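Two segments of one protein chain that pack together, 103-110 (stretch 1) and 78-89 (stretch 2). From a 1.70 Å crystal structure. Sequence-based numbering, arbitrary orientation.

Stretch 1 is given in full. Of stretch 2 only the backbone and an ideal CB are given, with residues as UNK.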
ATOM      1  N   LYS B 103     -19.999  24.924   8.507  1.00 19.50           N
ATOM      2  CA  LYS B 103     -20.736  26.167   8.318  1.00 24.43           C
ATOM      3  C   LYS B 103     -19.935  27.183   7.543  1.00 28.29           C
ATOM      4  O   LYS B 103     -20.482  28.010   6.816  1.00 27.58           O
ATOM      5  CB  LYS B 103     -21.129  26.758   9.689  1.00 26.65           C
ATOM      6  CG  LYS B 103     -22.598  26.739   9.985  1.00 41.58           C
ATOM      7  CD  LYS B 103     -22.883  27.248  11.406  1.00 43.64           C
ATOM      8  CE  LYS B 103     -22.104  28.543  11.715  1.00 49.15           C
ATOM      9  NZ  LYS B 103     -22.526  29.750  10.915  1.00 49.83           N
ATOM     10  N   ASP B 104     -18.614  27.116   7.682  1.00 21.18           N
ATOM     11  CA  ASP B 104     -17.721  28.037   6.997  1.00 18.16           C
ATOM     12  C   ASP B 104     -17.263  27.530   5.641  1.00 21.96           C
ATOM     13  O   ASP B 104     -16.334  28.083   5.054  1.00 22.59           O
ATOM     14  CB  ASP B 104     -16.491  28.297   7.894  1.00 24.79           C
ATOM     15  CG  ASP B 104     -15.690  29.516   7.471  1.00 37.52           C
ATOM     16  OD1 ASP B 104     -16.308  30.554   7.174  1.00 45.52           O
ATOM     17  OD2 ASP B 104     -14.434  29.454   7.460  1.00 33.33           O
ATOM     18  N   GLY B 105     -17.869  26.443   5.173  1.00 23.78           N
ATOM     19  CA  GLY B 105     -17.540  25.931   3.862  1.00 18.84           C
ATOM     20  C   GLY B 105     -16.411  24.907   3.732  1.00 19.09           C
ATOM     21  O   GLY B 105     -15.904  24.723   2.624  1.00 21.24           O
ATOM     22  N   TYR B 106     -15.980  24.283   4.835  1.00 16.85           N
ATOM     23  CA  TYR B 106     -14.947  23.250   4.715  1.00 14.12           C
ATOM     24  C   TYR B 106     -15.668  21.933   4.831  1.00 14.21           C
ATOM     25  O   TYR B 106     -16.510  21.761   5.733  1.00 19.00           O
ATOM     26  CB  TYR B 106     -13.923  23.339   5.854  1.00 17.63           C
ATOM     27  CG  TYR B 106     -13.093  24.580   5.730  1.00 14.81           C
ATOM     28  CD1 TYR B 106     -13.398  25.712   6.476  1.00 22.59           C
ATOM     29  CD2 TYR B 106     -12.044  24.650   4.810  1.00 20.79           C
ATOM     30  CE1 TYR B 106     -12.697  26.892   6.314  1.00 26.41           C
ATOM     31  CE2 TYR B 106     -11.318  25.851   4.651  1.00 23.35           C
ATOM     32  CZ  TYR B 106     -11.667  26.947   5.406  1.00 28.05           C
ATOM     33  OH  TYR B 106     -10.978  28.121   5.251  1.00 32.96           O
ATOM     34  N   PHE B 107     -15.242  20.958   4.020  1.00 16.57           N
ATOM     35  CA  PHE B 107     -15.920  19.681   3.947  1.00 16.76           C
ATOM     36  C   PHE B 107     -15.508  18.692   5.057  1.00 19.10           C
ATOM     37  O   PHE B 107     -14.413  18.128   5.035  1.00 20.14           O
ATOM     38  CB  PHE B 107     -15.684  19.064   2.547  1.00 13.20           C
ATOM     39  CG  PHE B 107     -16.368  17.742   2.346  1.00 17.09           C
ATOM     40  CD1 PHE B 107     -17.701  17.562   2.769  1.00 21.49           C
ATOM     41  CD2 PHE B 107     -15.698  16.680   1.745  1.00 15.41           C
ATOM     42  CE1 PHE B 107     -18.363  16.329   2.596  1.00 22.16           C
ATOM     43  CE2 PHE B 107     -16.375  15.419   1.559  1.00 19.24           C
ATOM     44  CZ  PHE B 107     -17.709  15.273   1.997  1.00 23.33           C
ATOM     45  N   VAL B 108     -16.401  18.525   6.024  1.00 14.04           N
ATOM     46  CA  VAL B 108     -16.223  17.591   7.139  1.00 14.91           C
ATOM     47  C   VAL B 108     -16.888  16.269   6.756  1.00 20.11           C
ATOM     48  O   VAL B 108     -18.063  16.235   6.329  1.00 19.34           O
ATOM     49  CB  VAL B 108     -16.866  18.171   8.400  1.00 16.90           C
ATOM     50  CG1 VAL B 108     -16.766  17.195   9.568  1.00 16.13           C
ATOM     51  CG2 VAL B 108     -16.160  19.499   8.752  1.00 19.36           C
ATOM     52  N   VAL B 109     -16.140  15.180   6.923  1.00 13.75           N
ATOM     53  CA  VAL B 109     -16.569  13.836   6.511  1.00 16.34           C
ATOM     54  C   VAL B 109     -17.181  13.005   7.623  1.00 17.42           C
ATOM     55  O   VAL B 109     -16.637  12.947   8.734  1.00 16.88           O
ATOM     56  CB  VAL B 109     -15.324  13.053   6.019  1.00 19.58           C
ATOM     57  CG1 VAL B 109     -15.631  11.548   5.834  1.00 23.59           C
ATOM     58  CG2 VAL B 109     -14.810  13.707   4.719  1.00 20.70           C
ATOM     59  N   PRO B 110     -18.341  12.376   7.369  1.00 17.08           N
ATOM     60  CA  PRO B 110     -19.164  12.376   6.136  1.00 15.43           C
ATOM     61  C   PRO B 110     -19.955  13.688   6.128  1.00 16.72           C
ATOM     62  O   PRO B 110     -20.299  14.226   5.056  1.00 18.64           O
ATOM     63  CB  PRO B 110     -20.016  11.112   6.292  1.00 18.53           C
ATOM     64  CG  PRO B 110     -20.207  11.023   7.782  1.00 17.53           C
ATOM     65  CD  PRO B 110     -18.833  11.389   8.347  1.00 17.36           C
ATOM     66  N   UNK B  78      -7.074  24.354  10.557  1.00 13.95           N
ATOM     67  CA  UNK B  78      -7.953  24.428   9.374  1.00 13.22           C
ATOM     68  C   UNK B  78      -7.760  25.748   8.615  1.00 15.76           C
ATOM     69  O   UNK B  78      -7.664  25.750   7.382  1.00 16.49           O
ATOM     70  CB  UNK B  78      -9.417  24.280   9.792  1.00 13.22           C
ATOM     71  N   UNK B  79      -7.634  26.869   9.324  1.00 13.49           N
ATOM     72  CA  UNK B  79      -7.438  28.110   8.615  1.00 14.05           C
ATOM     73  C   UNK B  79      -6.110  28.153   7.883  1.00 15.54           C
ATOM     74  O   UNK B  79      -5.985  28.748   6.799  1.00 17.14           O
ATOM     75  CB  UNK B  79      -7.536  29.287   9.588  1.00 14.05           C
ATOM     76  N   UNK B  80      -5.080  27.566   8.485  1.00 17.27           N
ATOM     77  CA  UNK B  80      -3.784  27.546   7.813  1.00 12.43           C
ATOM     78  C   UNK B  80      -3.770  26.688   6.560  1.00 17.35           C
ATOM     79  O   UNK B  80      -3.227  27.072   5.529  1.00 17.23           O
ATOM     80  CB  UNK B  80      -2.709  27.046   8.779  1.00 12.43           C
ATOM     81  N   UNK B  81      -4.381  25.510   6.681  1.00 14.48           N
ATOM     82  CA  UNK B  81      -4.307  24.495   5.646  1.00 13.99           C
ATOM     83  C   UNK B  81      -5.393  24.501   4.556  1.00 17.78           C
ATOM     84  O   UNK B  81      -5.128  24.038   3.438  1.00 17.66           O
ATOM     85  CB  UNK B  81      -4.327  23.128   6.332  1.00 13.99           C
ATOM     86  N   UNK B  82      -6.589  24.955   4.926  1.00 15.77           N
ATOM     87  CA  UNK B  82      -7.733  25.029   3.984  1.00 14.65           C
ATOM     88  C   UNK B  82      -7.798  23.766   3.165  1.00 15.84           C
ATOM     89  O   UNK B  82      -7.696  23.773   1.932  1.00 15.62           O
ATOM     90  CB  UNK B  82      -7.621  26.245   3.062  1.00 14.65           C
ATOM     91  N   UNK B  83      -8.017  22.631   3.857  1.00 15.45           N
ATOM     92  CA  UNK B  83      -8.084  21.327   3.213  1.00 12.82           C
ATOM     93  C   UNK B  83      -9.347  21.078   2.368  1.00 16.05           C
ATOM     94  O   UNK B  83     -10.370  21.730   2.604  1.00 17.07           O
ATOM     95  CB  UNK B  83      -7.985  20.244   4.289  1.00 12.82           C
ATOM     96  N   UNK B  84      -9.244  20.137   1.399  1.00 14.97           N
ATOM     97  CA  UNK B  84     -10.424  19.725   0.595  1.00 13.08           C
ATOM     98  C   UNK B  84     -11.334  18.787   1.376  1.00 17.43           C
ATOM     99  O   UNK B  84     -12.517  18.614   1.021  1.00 16.31           O
ATOM    100  CB  UNK B  84      -9.979  19.041  -0.699  1.00 13.08           C
ATOM    101  N   UNK B  85     -10.782  18.109   2.386  1.00 15.24           N
ATOM    102  CA  UNK B  85     -11.578  17.241   3.252  1.00 13.23           C
ATOM    103  C   UNK B  85     -10.957  17.181   4.610  1.00 15.87           C
ATOM    104  O   UNK B  85      -9.724  17.079   4.716  1.00 16.16           O
ATOM    105  CB  UNK B  85     -11.710  15.834   2.666  1.00 13.23           C
ATOM    106  N   UNK B  86     -11.807  17.271   5.638  1.00 13.54           N
ATOM    107  CA  UNK B  86     -11.407  17.166   7.066  1.00 13.26           C
ATOM    108  C   UNK B  86     -11.950  15.788   7.460  1.00 17.73           C
ATOM    109  O   UNK B  86     -13.153  15.551   7.428  1.00 15.71           O
ATOM    110  CB  UNK B  86     -11.959  18.294   7.940  1.00 13.26           C
ATOM    111  N   UNK B  87     -11.034  14.889   7.792  1.00 13.85           N
ATOM    112  CA  UNK B  87     -11.317  13.478   8.064  1.00 13.06           C
ATOM    113  C   UNK B  87     -11.091  13.095   9.507  1.00 17.47           C
ATOM    114  O   UNK B  87      -9.956  12.828   9.928  1.00 17.27           O
ATOM    115  CB  UNK B  87     -10.453  12.588   7.168  1.00 13.06           C
ATOM    116  N   UNK B  88     -12.158  13.096  10.302  1.00 18.54           N
ATOM    117  CA  UNK B  88     -12.043  12.724  11.722  1.00 17.81           C
ATOM    118  C   UNK B  88     -11.800  11.228  11.794  1.00 26.19           C
ATOM    119  O   UNK B  88     -12.536  10.461  11.182  1.00 26.79           O
ATOM    120  CB  UNK B  88     -13.293  13.113  12.513  1.00 17.81           C
ATOM    121  N   UNK B  89     -10.769  10.800  12.534  1.00 20.20           N
ATOM    122  CA  UNK B  89     -10.457   9.388  12.635  1.00 24.35           C
ATOM    123  C   UNK B  89     -10.862   8.828  14.000  1.00 27.65           C
ATOM    124  O   UNK B  89     -10.916   7.610  14.201  1.00 30.69           O
ATOM    125  CB  UNK B  89      -8.964   9.160  12.388  1.00 24.35           C
TER

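Position 78 lies in the last helical turn of stretch 2, and its CA-to-CB bond points toward stretch 1. The ideal CB is 5.4 Å from CD1 of Y106, leaving room for carbon over that ring. A compact or medium apolar residue would suit. It is V78: its CG1 sits over one ring face, 3.8 Å from CD1 of Y106, nearly along the ring normal in a CH-pi contact.

Position 79 points sideways, and nothing of stretch 1 lies near its ideal CB. A long polar chain could still reach the phenol OH of Y106; the carboxylate of D104 nearby would favor a positive or neutral one. The residue is nevertheless E79, whose OE2 comes within 3.8 Å of OD2 of D104. Water 1 eases this meeting of like charges, donating to OE2 of E79 at 2.7 Å and to OD2 of D104 at 3.0 Å while accepting from OH of Y106 at 3.1 Å.

Positions 80 and 81 have nothing of stretch 1 near their ideal CB atoms; they are R80 and E81, hydrogen-bonded elsewhere in the structure.

Position 82 leaves the helix with phi 44° and psi 63°, a left-handed conformation that glycine, asparagine or aspartate adopts readily. Its ideal CB, 4.0 Å from CE2 of Y106, would also allow a chain with an aliphatic stem. K82 fills the place: its CE lies 3.8 Å from OH of Y106, and its NZ donates to O of E79 at 2.7 Å, tying the chain back to the helix end.

At position 83, phi near -72° and psi near 157° permit proline among many others, and the ideal CB touches nothing of stretch 1. P83 brings its CD to 4.3 Å from CD2 of Y106. Its O accepts from water 2 at 2.8 Å, and that water accepts from N of F107 at 2.9 Å.

Position 84 points away, leaving the side chain free to be polar. It is D84; its backbone O touches CB of F107 at 3.5 Å.

The strand begins at 85, where an ideal CB 4.2 Å from CD2 of F107 and 4.3 Å from CG2 of V109 favors a small apolar residue. A85 makes both contacts with its methyl alone.

Position 86 is bridged to V108. Its N donates to O of F107 at 2.8 Å, and its O accepts from N of V109 at 3.1 Å. The CA-to-CB bond points sideways, and an aliphatic chain could reach the carbons of Y106 and V108. I86 does so: CD1 lies 3.8 Å from CB of Y106 and 4.2 Å from CG2 of V108.

Position 87 points away, though a branched or longer apolar chain can graze V109; the deposited residue is I87, whose CG1 is 4.4 Å from CG2 of V109.

At 88 the CA-to-CB bond points sideways, its ideal CB 5.0 Å from O of V109, and phi of -72° suits proline among others. In P88, CD lies 3.4 Å from O of V109 and 4.3 Å from CB of V109.

Position 89 is out of reach and could be polar; it is E89.

Stretch 2 78-89: VEREKPDAIIPE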
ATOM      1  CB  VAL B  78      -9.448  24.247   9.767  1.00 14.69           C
ATOM      2  CG1 VAL B  78     -10.373  24.579   8.540  1.00 14.51           C
ATOM      3  CG2 VAL B  78      -9.683  22.780  10.257  1.00 17.23           C
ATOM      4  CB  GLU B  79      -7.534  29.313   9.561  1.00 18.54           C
ATOM      5  CG  GLU B  79      -8.927  29.762   9.810  1.00 29.03           C
ATOM      6  CD  GLU B  79      -9.591  30.304   8.515  1.00 27.79           C
ATOM      7  OE1 GLU B  79      -8.921  31.016   7.728  1.00 31.77           O
ATOM      8  OE2 GLU B  79     -10.782  30.002   8.313  1.00 48.48           O
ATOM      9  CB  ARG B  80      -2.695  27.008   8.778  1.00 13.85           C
ATOM     10  CG  ARG B  80      -2.292  28.034   9.862  1.00 12.89           C
ATOM     11  CD  ARG B  80      -1.264  27.442  10.807  1.00 13.34           C
ATOM     12  NE  ARG B  80      -0.032  26.986  10.135  1.00 14.53           N
ATOM     13  CZ  ARG B  80       1.034  27.769   9.934  1.00 16.07           C
ATOM     14  NH1 ARG B  80       2.124  27.293   9.343  1.00 17.85           N
ATOM     15  NH2 ARG B  80       1.005  29.072  10.304  1.00 14.11           N
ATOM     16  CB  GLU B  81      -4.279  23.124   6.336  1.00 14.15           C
ATOM     17  CG  GLU B  81      -3.026  22.883   7.253  1.00 13.87           C
ATOM     18  CD  GLU B  81      -1.690  22.904   6.479  1.00 17.23           C
ATOM     19  OE1 GLU B  81      -0.617  23.175   7.102  1.00 16.24           O
ATOM     20  OE2 GLU B  81      -1.710  22.664   5.262  1.00 19.05           O
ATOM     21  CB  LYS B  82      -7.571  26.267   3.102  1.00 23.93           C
ATOM     22  CG  LYS B  82      -7.481  27.516   3.960  1.00 20.95           C
ATOM     23  CD  LYS B  82      -7.671  28.802   3.149  1.00 28.32           C
ATOM     24  CE  LYS B  82      -7.933  29.974   4.079  1.00 35.82           C
ATOM     25  NZ  LYS B  82      -6.676  30.366   4.745  1.00 33.78           N
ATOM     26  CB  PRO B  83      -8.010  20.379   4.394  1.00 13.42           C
ATOM     27  CG  PRO B  83      -8.748  21.050   5.430  1.00 16.77           C
ATOM     28  CD  PRO B  83      -8.348  22.536   5.291  1.00 15.18           C
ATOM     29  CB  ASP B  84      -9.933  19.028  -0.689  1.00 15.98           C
ATOM     30  CG  ASP B  84      -9.199  20.008  -1.590  1.00 23.36           C
ATOM     31  OD1 ASP B  84      -7.955  20.058  -1.561  1.00 17.30           O
ATOM     32  OD2 ASP B  84      -9.871  20.821  -2.275  1.00 20.97           O
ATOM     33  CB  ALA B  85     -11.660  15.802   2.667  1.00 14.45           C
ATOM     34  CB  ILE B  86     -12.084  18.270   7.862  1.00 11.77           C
ATOM     35  CG1 ILE B  86     -11.547  19.592   7.359  1.00 15.54           C
ATOM     36  CG2 ILE B  86     -11.818  18.066   9.397  1.00 16.63           C
ATOM     37  CD1 ILE B  86     -12.212  20.804   8.054  1.00 14.28           C
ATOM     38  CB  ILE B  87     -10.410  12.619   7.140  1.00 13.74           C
ATOM     39  CG1 ILE B  87     -10.588  13.045   5.675  1.00 19.70           C
ATOM     40  CG2 ILE B  87     -10.739  11.139   7.305  1.00 16.41           C
ATOM     41  CD1 ILE B  87      -9.722  12.279   4.620  1.00 16.47           C
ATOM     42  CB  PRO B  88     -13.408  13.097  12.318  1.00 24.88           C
ATOM     43  CG  PRO B  88     -14.140  13.852  11.284  1.00 21.55           C
ATOM     44  CD  PRO B  88     -13.546  13.457   9.932  1.00 16.73           C
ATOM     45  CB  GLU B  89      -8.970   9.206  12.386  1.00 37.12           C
ATOM     46  CG  GLU B  89      -8.581   9.728  11.012  1.00 50.94           C
ATOM     47  CD  GLU B  89      -8.967   8.742   9.924  1.00 50.65           C
ATOM     48  OE1 GLU B  89     -10.184   8.404   9.758  1.00 62.32           O
ATOM     49  OE2 GLU B  89      -8.038   8.291   9.238  1.00 51.06           O
TER
HETATM   50  O   HOH W   1     -12.129  30.858   6.113  1.00 53.81           O
HETATM   51  O   HOH W   2     -13.147  21.851   2.175  1.00 20.00           O
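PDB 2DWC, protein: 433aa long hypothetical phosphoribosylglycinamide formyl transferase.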